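Side-chain contacts in CYTH domain-containing protein (Pyrococcus horikoshii, PDB 2DC4), which is of unknown function but, as a CYTH-family protein, probably binds triphosphate-bearing or nucleotide-like ligands inside its antiparallel beta-barrel tunnel: residues 13-16 / 17-21; 62-65 / 66-70; 148-151 / 152-155. All coordinates share one frame; numbering follows the deposited sequence.

The three contacts are local, each within one continuous stretch, and they follow one another along the chain. Interaction 1 lies on helix 11-21. Interaction 2 is the turn joining strands 54-62 and 69-76, which are neighbours in the antiparallel barrel. Interaction 3 is the loop between helices 133-146 and 159-162. Interactions 1 and 3 have centres 16 Å apart and touch where Ile14 CD1 meets Leu149 CD1 at 4.2 Å; both residues also pack on Leu124 of strand 121-128. Interaction 2 touches neither. Its nearest atoms are about 5 Å from interaction 3 and about 16 Å from interaction 1, with centres 17 and 27 Å apart. All three belong to elements built around one CYTH barrel.

Interaction 1 (13-16 / 17-21); sequences DIKR and KIEGL
Lys15 turns its CG away from its own backbone N (chi1 179°) and runs straight until a final bend at chi4. Glu19, one helical turn on, starts with CG opposite its carbonyl carbon and is extended beyond it. The two chains slant across each other, and Lys15 NZ meets Glu19 OE2 at 2.6 Å in a salt bridge. The ammonium uses the syn lone pair of that oxygen. The same OE2 also lies 3.3 Å from Lys15 CG, so this oxygen also touches the lysine's aliphatic chain. Trp103 and Tyr105 of strand 94-107 touch the lysine side chain.

Ile14 and Ile18 form the buried side. Ile14 CG1 lies 4.2 Å from Ile18 CD1, and both side chains pack on Leu124 of strand 121-128. Ile18 CG1 also sits against the carbonyl oxygen Ile14 O, 3.2 Å away. The backbone holds this spacing: Ile18 N bonds Ile14 O at 2.8 Å, and Gly20 N bonds Arg16 O at 2.8 Å. A long ion pair joins Arg16 to Asp13 on the exposed side. This is an amphipathic alpha-helix with an i to i+4 salt bridge, packed on the outside of the CYTH barrel.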
loop_
_atom_site.group_PDB
_atom_site.type_symbol
_atom_site.label_atom_id
_atom_site.label_comp_id
_atom_site.label_asym_id
_atom_site.label_seq_id
_atom_site.Cartn_x
_atom_site.Cartn_y
_atom_site.Cartn_z
ATOM N N ASP A 13 -6.462 -34.006 13.901
ATOM C CA ASP A 13 -6.886 -35.072 13.002
ATOM C C ASP A 13 -6.637 -34.746 11.530
ATOM O O ASP A 13 -6.068 -35.553 10.796
ATOM C CB ASP A 13 -8.375 -35.379 13.207
ATOM C CG ASP A 13 -8.703 -35.762 14.642
ATOM O OD1 ASP A 13 -7.979 -36.603 15.217
ATOM O OD2 ASP A 13 -9.689 -35.229 15.194
ATOM N N ILE A 14 -7.050 -33.558 11.102
ATOM C CA ILE A 14 -6.881 -33.179 9.705
ATOM C C ILE A 14 -5.420 -32.943 9.316
ATOM O O ILE A 14 -5.028 -33.208 8.179
ATOM C CB ILE A 14 -7.735 -31.939 9.365
ATOM C CG1 ILE A 14 -8.016 -31.908 7.861
ATOM C CG2 ILE A 14 -7.034 -30.666 9.814
ATOM C CD1 ILE A 14 -8.935 -33.027 7.391
ATOM N N LYS A 15 -4.617 -32.453 10.256
ATOM C CA LYS A 15 -3.201 -32.221 9.986
ATOM C C LYS A 15 -2.588 -33.580 9.660
ATOM O O LYS A 15 -1.830 -33.723 8.699
ATOM C CB LYS A 15 -2.514 -31.606 11.212
ATOM C CG LYS A 15 -1.019 -31.345 11.041
ATOM C CD LYS A 15 -0.459 -30.589 12.239
ATOM C CE LYS A 15 1.028 -30.291 12.086
ATOM N NZ LYS A 15 1.871 -31.521 12.075
ATOM N N ARG A 16 -2.942 -34.579 10.462
ATOM C CA ARG A 16 -2.456 -35.937 10.260
ATOM C C ARG A 16 -2.885 -36.469 8.889
ATOM O O ARG A 16 -2.089 -37.083 8.181
ATOM C CB ARG A 16 -2.987 -36.852 11.371
ATOM C CG ARG A 16 -2.545 -38.301 11.242
ATOM C CD ARG A 16 -2.941 -39.145 12.454
ATOM N NE ARG A 16 -3.122 -38.356 13.671
ATOM C CZ ARG A 16 -4.276 -38.236 14.320
ATOM N NH1 ARG A 16 -5.363 -38.853 13.872
ATOM N NH2 ARG A 16 -4.345 -37.499 15.421
ATOM N N LYS A 17 -4.141 -36.230 8.516
ATOM C CA LYS A 17 -4.645 -36.696 7.225
ATOM C C LYS A 17 -3.942 -36.022 6.055
ATOM O O LYS A 17 -3.569 -36.677 5.088
ATOM C CB LYS A 17 -6.152 -36.446 7.105
ATOM C CG LYS A 17 -7.019 -37.318 7.998
ATOM C CD LYS A 17 -7.009 -38.780 7.564
ATOM C CE LYS A 17 -7.839 -39.016 6.307
ATOM N NZ LYS A 17 -8.005 -40.475 6.041
ATOM N N ILE A 18 -3.768 -34.706 6.140
ATOM C CA ILE A 18 -3.109 -33.970 5.069
ATOM C C ILE A 18 -1.687 -34.487 4.866
ATOM O O ILE A 18 -1.230 -34.650 3.733
ATOM C CB ILE A 18 -3.084 -32.458 5.386
ATOM C CG1 ILE A 18 -4.501 -31.889 5.258
ATOM C CG2 ILE A 18 -2.129 -31.729 4.439
ATOM C CD1 ILE A 18 -4.656 -30.490 5.821
ATOM N N GLU A 19 -1.000 -34.755 5.969
ATOM C CA GLU A 19 0.362 -35.269 5.903
ATOM C C GLU A 19 0.366 -36.697 5.370
ATOM O O GLU A 19 1.245 -37.073 4.598
ATOM C CB GLU A 19 1.011 -35.211 7.287
ATOM C CG GLU A 19 1.518 -33.822 7.645
ATOM C CD GLU A 19 1.990 -33.708 9.075
ATOM O OE1 GLU A 19 2.669 -34.639 9.561
ATOM O OE2 GLU A 19 1.696 -32.676 9.711
ATOM N N GLY A 20 -0.626 -37.483 5.777
ATOM C CA GLY A 20 -0.721 -38.855 5.311
ATOM C C GLY A 20 -1.006 -38.893 3.822
ATOM O O GLY A 20 -0.779 -39.903 3.155
ATOM N N LEU A 21 -1.505 -37.779 3.299
ATOM C CA LEU A 21 -1.827 -37.660 1.885
ATOM C C LEU A 21 -0.538 -37.448 1.092
ATOM O O LEU A 21 -0.475 -37.736 -0.102
ATOM C CB LEU A 21 -2.769 -36.470 1.676
ATOM C CG LEU A 21 -3.315 -36.181 0.278
ATOM C CD1 LEU A 21 -3.955 -37.447 -0.267
ATOM C CD2 LEU A 21 -4.321 -35.049 0.317
#

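Interaction 2 (62-65 / 66-70); sequences ILDK and RNEEF
Asp64 points its carboxylate into the turn made by residues 66-69 and accepts backbone N-H groups with both oxygens. Its CG sits between the backbone N and the carbonyl carbon (chi1 71°), which turns the group inward. Glu68 N faces the carboxylate between its two oxygens. It bonds OD1 of Asp64 at 2.8 Å and OD2 of Asp64 at 3.0 Å, using the syn lone pair of each. Glu69 N comes from another direction. It reaches Asp64 OD1 at 2.8 Å from above the carboxylate plane, 58° out of it. Arg66 N adds a weak bond to OD2. These N-H groups probably favour a charged aspartate, and together they fix the rotation of its carboxylate.

The whole forms a beta-hairpin connection between strands 54-62 and 69-76 of the CYTH barrel. At its base Ile62 and Phe70 are an antiparallel non-hydrogen-bonded pair. Their side chains lie side by side, pointing the same way on one face of the sheet. Leu63 N then bonds Glu69 O at 2.9 Å. Nearer the turn, Ile62 slants across Asn67, its CG2 methyl 3.4 Å from Asn67 OD1. The amide nitrogen of Asn67 is held by Pro156 O.

Arg66 lies alongside Glu68. Its NE bonds Glu68 OE2 at 3.2 Å from above the carboxylate plane, as part of a salt bridge. The other oxygen, Glu68 OE1, forms a salt bridge with Lys137 of helix 133-146. Glu69 extends past the CB of Asp64, and a water links Glu69 OE1 to Leu63 O.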
loop_
_atom_site.group_PDB
_atom_site.type_symbol
_atom_site.label_atom_id
_atom_site.label_comp_id
_atom_site.label_asym_id
_atom_site.label_seq_id
_atom_site.Cartn_x
_atom_site.Cartn_y
_atom_site.Cartn_z
ATOM N N ILE A 62 -16.277 -10.726 -3.368
ATOM C CA ILE A 62 -16.957 -12.017 -3.398
ATOM C C ILE A 62 -17.695 -12.103 -4.726
ATOM O O ILE A 62 -18.409 -11.173 -5.097
ATOM C CB ILE A 62 -18.007 -12.139 -2.275
ATOM C CG1 ILE A 62 -17.433 -11.642 -0.947
ATOM C CG2 ILE A 62 -18.478 -13.584 -2.166
ATOM C CD1 ILE A 62 -16.186 -12.346 -0.505
ATOM N N LEU A 63 -17.546 -13.222 -5.426
ATOM C CA LEU A 63 -18.193 -13.384 -6.725
ATOM C C LEU A 63 -19.366 -14.361 -6.724
ATOM O O LEU A 63 -20.114 -14.428 -7.699
ATOM C CB LEU A 63 -17.159 -13.827 -7.763
ATOM C CG LEU A 63 -15.894 -12.965 -7.863
ATOM C CD1 LEU A 63 -14.950 -13.559 -8.899
ATOM C CD2 LEU A 63 -16.264 -11.534 -8.227
ATOM N N ASP A 64 -19.525 -15.115 -5.639
ATOM C CA ASP A 64 -20.618 -16.088 -5.532
ATOM C C ASP A 64 -21.320 -15.945 -4.185
ATOM O O ASP A 64 -20.901 -15.150 -3.345
ATOM C CB ASP A 64 -20.076 -17.512 -5.681
ATOM C CG ASP A 64 -19.265 -17.954 -4.477
ATOM O OD1 ASP A 64 -18.385 -17.184 -4.043
ATOM O OD2 ASP A 64 -19.505 -19.066 -3.964
ATOM N N LYS A 65 -22.385 -16.712 -3.970
ATOM C CA LYS A 65 -23.115 -16.622 -2.709
ATOM C C LYS A 65 -22.695 -17.662 -1.670
ATOM O O LYS A 65 -23.258 -17.715 -0.576
ATOM C CB LYS A 65 -24.625 -16.711 -2.963
ATOM C CG LYS A 65 -25.191 -15.547 -3.775
ATOM C CD LYS A 65 -24.920 -14.204 -3.102
ATOM C CE LYS A 65 -25.548 -13.052 -3.878
ATOM N NZ LYS A 65 -25.021 -12.942 -5.268
ATOM N N ARG A 66 -21.706 -18.482 -2.008
ATOM C CA ARG A 66 -21.213 -19.498 -1.084
ATOM C C ARG A 66 -19.856 -19.075 -0.533
ATOM O O ARG A 66 -19.224 -19.818 0.216
ATOM C CB ARG A 66 -21.066 -20.845 -1.791
ATOM C CG ARG A 66 -22.341 -21.370 -2.434
ATOM C CD ARG A 66 -22.090 -22.702 -3.128
ATOM N NE ARG A 66 -21.863 -23.790 -2.181
ATOM C CZ ARG A 66 -22.786 -24.254 -1.341
ATOM N NH1 ARG A 66 -24.003 -23.723 -1.329
ATOM N NH2 ARG A 66 -22.496 -25.251 -0.516
ATOM N N ASN A 67 -19.414 -17.878 -0.909
ATOM C CA ASN A 67 -18.119 -17.369 -0.464
ATOM C C ASN A 67 -17.008 -18.324 -0.902
ATOM O O ASN A 67 -16.059 -18.564 -0.158
ATOM C CB ASN A 67 -18.104 -17.218 1.062
ATOM C CG ASN A 67 -18.942 -16.049 1.546
ATOM O OD1 ASN A 67 -19.313 -15.170 0.763
ATOM N ND2 ASN A 67 -19.258 -16.039 2.835
ATOM N N GLU A 68 -17.124 -18.853 -2.116
ATOM C CA GLU A 68 -16.138 -19.790 -2.643
ATOM C C GLU A 68 -15.348 -19.265 -3.837
ATOM O O GLU A 68 -14.352 -19.864 -4.236
ATOM C CB GLU A 68 -16.830 -21.105 -3.027
ATOM C CG GLU A 68 -17.232 -21.956 -1.831
ATOM C CD GLU A 68 -18.090 -23.153 -2.214
ATOM O OE1 GLU A 68 -18.061 -23.568 -3.390
ATOM O OE2 GLU A 68 -18.784 -23.688 -1.325
ATOM N N GLU A 69 -15.791 -18.148 -4.404
ATOM C CA GLU A 69 -15.112 -17.563 -5.556
ATOM C C GLU A 69 -14.827 -16.102 -5.248
ATOM O O GLU A 69 -15.720 -15.375 -4.820
ATOM C CB GLU A 69 -15.996 -17.671 -6.802
ATOM C CG GLU A 69 -16.575 -19.060 -7.026
ATOM C CD GLU A 69 -17.414 -19.144 -8.289
ATOM O OE1 GLU A 69 -18.080 -18.142 -8.628
ATOM O OE2 GLU A 69 -17.417 -20.214 -8.932
ATOM N N PHE A 70 -13.583 -15.677 -5.454
ATOM C CA PHE A 70 -13.209 -14.294 -5.167
ATOM C C PHE A 70 -12.258 -13.695 -6.187
ATOM O O PHE A 70 -11.514 -14.401 -6.859
ATOM C CB PHE A 70 -12.473 -14.165 -3.818
ATOM C CG PHE A 70 -13.106 -14.894 -2.672
ATOM C CD1 PHE A 70 -13.095 -16.284 -2.614
ATOM C CD2 PHE A 70 -13.661 -14.185 -1.612
ATOM C CE1 PHE A 70 -13.623 -16.953 -1.518
ATOM C CE2 PHE A 70 -14.192 -14.847 -0.509
ATOM C CZ PHE A 70 -14.172 -16.235 -0.463
HETATM O O HOH W 1 -20.940 -16.777 -9.531
#

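Interaction 3 (148-151 / 152-155); sequences GLKE and EDVE
The loop after helix 133-146 begins with a Schellman motif at Gly148 and enters a short 3-10 turn, where Asp153 reaches back to Lys150. Asp153 OD1 accepts Lys150 N at 2.7 Å. The donor comes on the anti side of the carboxylate, 22° out of its plane. Asp153 N in turn bonds Lys150 O at 3.0 Å, so the two residues are joined in both directions. With CG opposite the carbonyl carbon (chi1 -63°), the carboxylate turns back over the start of the turn. A water at 2.6 Å from Asp153 OD1 also donates to Gly148 O. Replacing Asp153 by an alanine would probably leave Lys150 N without this acceptor and the bridging water without one of its anchors.

Lys150 and Glu152 run side by side, pointing the same way. Lys150 NZ makes a weak salt bridge to Glu152 OE2 at 3.5 Å. Leu149 crosses Asp153 at about a right angle, and both touch Phe7 of strand 2-8. Val154 N bonds Glu151 O at 3.1 Å from above the carbonyl plane. The arrangement is that of a 3-10 turn fastened by an aspartate side chain to a backbone N-H, leading from a helix to strand 2-8.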
loop_
_atom_site.group_PDB
_atom_site.type_symbol
_atom_site.label_atom_id
_atom_site.label_comp_id
_atom_site.label_asym_id
_atom_site.label_seq_id
_atom_site.Cartn_x
_atom_site.Cartn_y
_atom_site.Cartn_z
ATOM N N GLY A 148 -11.793 -37.212 4.094
ATOM C CA GLY A 148 -12.917 -37.589 4.934
ATOM C C GLY A 148 -13.868 -36.459 5.278
ATOM O O GLY A 148 -14.664 -36.570 6.210
ATOM N N LEU A 149 -13.791 -35.363 4.532
ATOM C CA LEU A 149 -14.669 -34.232 4.777
ATOM C C LEU A 149 -15.927 -34.380 3.928
ATOM O O LEU A 149 -15.899 -35.023 2.879
ATOM C CB LEU A 149 -13.940 -32.935 4.428
ATOM C CG LEU A 149 -12.705 -32.692 5.304
ATOM C CD1 LEU A 149 -11.863 -31.567 4.733
ATOM C CD2 LEU A 149 -13.153 -32.356 6.723
ATOM N N LYS A 150 -17.020 -33.776 4.389
ATOM C CA LYS A 150 -18.304 -33.829 3.696
ATOM C C LYS A 150 -18.914 -32.433 3.597
ATOM O O LYS A 150 -18.396 -31.478 4.167
ATOM C CB LYS A 150 -19.271 -34.751 4.450
ATOM C CG LYS A 150 -18.799 -36.186 4.574
ATOM C CD LYS A 150 -19.816 -37.047 5.310
ATOM C CE LYS A 150 -19.978 -36.607 6.756
ATOM N NZ LYS A 150 -20.909 -37.501 7.499
ATOM N N GLU A 151 -20.028 -32.315 2.882
ATOM C CA GLU A 151 -20.681 -31.024 2.732
ATOM C C GLU A 151 -21.118 -30.414 4.061
ATOM O O GLU A 151 -21.111 -29.195 4.212
ATOM C CB GLU A 151 -21.883 -31.147 1.796
ATOM C CG GLU A 151 -21.488 -31.433 0.359
ATOM C CD GLU A 151 -22.682 -31.629 -0.551
ATOM O OE1 GLU A 151 -23.559 -30.739 -0.580
ATOM O OE2 GLU A 151 -22.741 -32.668 -1.242
ATOM N N GLU A 152 -21.489 -31.250 5.026
ATOM C CA GLU A 152 -21.925 -30.724 6.320
ATOM C C GLU A 152 -20.783 -30.063 7.081
ATOM O O GLU A 152 -21.019 -29.334 8.046
ATOM C CB GLU A 152 -22.535 -31.835 7.196
ATOM C CG GLU A 152 -21.604 -32.998 7.499
ATOM C CD GLU A 152 -22.203 -34.008 8.476
ATOM O OE1 GLU A 152 -23.434 -34.234 8.439
ATOM O OE2 GLU A 152 -21.436 -34.589 9.276
ATOM N N ASP A 153 -19.552 -30.313 6.640
ATOM C CA ASP A 153 -18.370 -29.755 7.293
ATOM C C ASP A 153 -18.022 -28.365 6.784
ATOM O O ASP A 153 -17.183 -27.675 7.369
ATOM C CB ASP A 153 -17.159 -30.663 7.059
ATOM C CG ASP A 153 -17.334 -32.041 7.665
ATOM O OD1 ASP A 153 -17.005 -33.035 6.987
ATOM O OD2 ASP A 153 -17.788 -32.127 8.827
ATOM N N VAL A 154 -18.656 -27.959 5.695
ATOM C CA VAL A 154 -18.367 -26.658 5.102
ATOM C C VAL A 154 -18.802 -25.476 5.960
ATOM O O VAL A 154 -19.848 -25.515 6.615
ATOM C CB VAL A 154 -19.023 -26.536 3.707
ATOM C CG1 VAL A 154 -18.825 -25.130 3.148
ATOM C CG2 VAL A 154 -18.422 -27.563 2.760
ATOM N N GLU A 155 -17.972 -24.432 5.964
ATOM C CA GLU A 155 -18.262 -23.201 6.689
ATOM C C GLU A 155 -18.235 -22.074 5.658
ATOM O O GLU A 155 -17.173 -21.699 5.161
ATOM C CB GLU A 155 -17.216 -22.938 7.775
ATOM C CG GLU A 155 -17.431 -21.612 8.500
ATOM C CD GLU A 155 -18.881 -21.410 8.922
ATOM O OE1 GLU A 155 -19.377 -22.195 9.753
ATOM O OE2 GLU A 155 -19.532 -20.474 8.419
HETATM O O HOH W 2 -16.669 -35.454 7.788
HETATM O O HOH W 3 -22.113 -26.784 5.859
#